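Local coordinates for protein peroxisomal catalase A (Saccharomyces cerevisiae, PDB 1A4E) that breaks down hydrogen peroxide to water and oxygen with a heme cofactor, probably protecting the cell from peroxide made by peroxisomal oxidases, at residues P324-A328 against Q399-Q405. Coordinates in Å, arbitrary orientation, origin at the centre of the assembly. Residue numbers count along the deposited sequence, not the author numbering.
Sequences PYQEA and QQDRPIQ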
# COMPACT_ATOMS: atom_id res chain seq x y z
N PRO B 324 -16.27 -27.47 5.82
CA PRO B 324 -16.28 -28.64 6.68
C PRO B 324 -16.29 -29.96 5.92
O PRO B 324 -16.90 -30.07 4.85
CB PRO B 324 -17.49 -28.45 7.56
CG PRO B 324 -18.23 -27.25 7.03
CD PRO B 324 -17.12 -26.43 6.40
N TYR B 325 -15.57 -30.93 6.50
CA TYR B 325 -15.36 -32.30 6.01
C TYR B 325 -14.36 -32.42 4.87
O TYR B 325 -14.13 -33.52 4.37
CB TYR B 325 -16.70 -32.95 5.57
CG TYR B 325 -17.73 -33.00 6.70
CD1 TYR B 325 -17.61 -33.93 7.74
CD2 TYR B 325 -18.77 -32.07 6.72
CE1 TYR B 325 -18.53 -33.93 8.79
CE2 TYR B 325 -19.69 -32.06 7.76
CZ TYR B 325 -19.57 -32.99 8.79
OH TYR B 325 -20.47 -32.95 9.82
N GLN B 326 -13.75 -31.30 4.45
CA GLN B 326 -12.68 -31.32 3.45
C GLN B 326 -11.49 -30.60 4.05
O GLN B 326 -11.53 -29.43 4.41
CB GLN B 326 -13.09 -30.60 2.18
CG GLN B 326 -14.16 -31.35 1.43
CD GLN B 326 -14.59 -30.66 0.15
OE1 GLN B 326 -13.78 -30.31 -0.70
NE2 GLN B 326 -15.88 -30.45 -0.03
N GLU B 327 -10.42 -31.37 4.21
CA GLU B 327 -9.19 -30.88 4.81
C GLU B 327 -7.97 -31.25 3.98
O GLU B 327 -8.03 -32.06 3.06
CB GLU B 327 -9.05 -31.45 6.22
CG GLU B 327 -9.83 -30.71 7.30
CD GLU B 327 -9.32 -29.29 7.57
OE1 GLU B 327 -8.18 -29.14 8.00
OE2 GLU B 327 -10.05 -28.32 7.38
N ALA B 328 -6.84 -30.59 4.27
CA ALA B 328 -5.60 -30.85 3.57
C ALA B 328 -4.82 -31.99 4.22
O ALA B 328 -4.99 -32.27 5.41
CB ALA B 328 -4.73 -29.61 3.60
N GLN B 399 -21.69 -27.13 14.31
CA GLN B 399 -20.92 -28.36 14.13
C GLN B 399 -19.77 -28.52 15.13
O GLN B 399 -18.63 -28.84 14.78
CB GLN B 399 -20.36 -28.42 12.71
CG GLN B 399 -21.42 -28.41 11.62
CD GLN B 399 -20.85 -28.49 10.22
OE1 GLN B 399 -19.65 -28.65 10.00
NE2 GLN B 399 -21.72 -28.38 9.21
N GLN B 400 -20.14 -28.30 16.39
CA GLN B 400 -19.21 -28.33 17.52
C GLN B 400 -18.52 -29.66 17.78
O GLN B 400 -17.42 -29.71 18.32
CB GLN B 400 -19.92 -27.92 18.79
CG GLN B 400 -20.41 -26.50 18.66
CD GLN B 400 -20.47 -25.77 19.99
OE1 GLN B 400 -19.44 -25.36 20.54
NE2 GLN B 400 -21.67 -25.59 20.51
N ASP B 401 -19.19 -30.73 17.36
CA ASP B 401 -18.65 -32.06 17.53
C ASP B 401 -17.91 -32.61 16.32
O ASP B 401 -17.25 -33.65 16.43
CB ASP B 401 -19.78 -32.99 17.93
CG ASP B 401 -20.33 -32.64 19.30
OD1 ASP B 401 -19.54 -32.33 20.21
OD2 ASP B 401 -21.55 -32.66 19.47
N ARG B 402 -18.00 -31.92 15.17
CA ARG B 402 -17.29 -32.33 13.97
C ARG B 402 -15.80 -32.13 14.20
O ARG B 402 -15.37 -31.03 14.57
CB ARG B 402 -17.74 -31.50 12.77
CG ARG B 402 -16.92 -31.76 11.52
CD ARG B 402 -17.15 -30.68 10.48
NE ARG B 402 -17.01 -29.34 11.03
CZ ARG B 402 -15.90 -28.61 10.89
NH1 ARG B 402 -14.85 -29.07 10.24
NH2 ARG B 402 -15.85 -27.39 11.41
N PRO B 403 -14.99 -33.18 14.04
CA PRO B 403 -13.54 -33.09 14.12
C PRO B 403 -12.92 -32.38 12.93
O PRO B 403 -13.45 -32.40 11.81
CB PRO B 403 -13.12 -34.54 14.28
CG PRO B 403 -14.15 -35.30 13.49
CD PRO B 403 -15.43 -34.57 13.87
N ILE B 404 -11.83 -31.67 13.17
CA ILE B 404 -11.10 -31.06 12.07
C ILE B 404 -10.12 -32.13 11.60
O ILE B 404 -10.30 -32.67 10.51
CB ILE B 404 -10.43 -29.77 12.60
CG1 ILE B 404 -11.52 -28.81 13.06
CG2 ILE B 404 -9.58 -29.14 11.51
CD1 ILE B 404 -11.04 -27.51 13.72
N GLN B 405 -9.10 -32.49 12.39
CA GLN B 405 -8.18 -33.54 11.97
C GLN B 405 -7.78 -34.53 13.07
O GLN B 405 -7.00 -35.43 12.78
CB GLN B 405 -6.91 -32.91 11.36
CG GLN B 405 -7.11 -32.28 9.97
CD GLN B 405 -5.83 -31.93 9.24
OE1 GLN B 405 -4.81 -32.58 9.40
NE2 GLN B 405 -5.81 -30.89 8.40
O HOH W 1 -13.32 -30.54 8.55
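P324 opens the contact with its CB, which lies 3.3 Å from OE1 of Q399 and over one face of the R402 guanidinium, 3.6 Å from NE; an apolar CH2 of proline can lie against that flat group, whose faces make no hydrogen bonds. Q399 turns its NE2 to E121. At Y325 the broad ring receives the aliphatic CD of R402 in a CH-pi contact, 3.9 Å from the ring centroid, while a water accepts a hydrogen bond from Y325 N (3.1 Å) and a weak one from R402 NH1 (2.7 Å). R402 closes a type I turn begun at Q399. The CA-to-CB bond of Q326 points away from the loop, and its buried amide hydrogen-bonds S78 through NE2. Strand 326-328 pairs antiparallel with 203-206 on the sheet of the catalase barrel; the long loop leading to strand 411-418 runs alongside, closest at E327 and I404 (CA to CA 7.5 Å), where two other subunits also pack. The carboxylate of E327 supplies two acceptors: OE1 takes a nearly linear hydrogen bond from Q405 NE2 (3.0 Å), an amide whose OE1 accepts from K204, and OE2 binds Y36 of a second subunit. Small A328 fits against L334 and L338 of helix 332-348, which carries the heme ligand Y341.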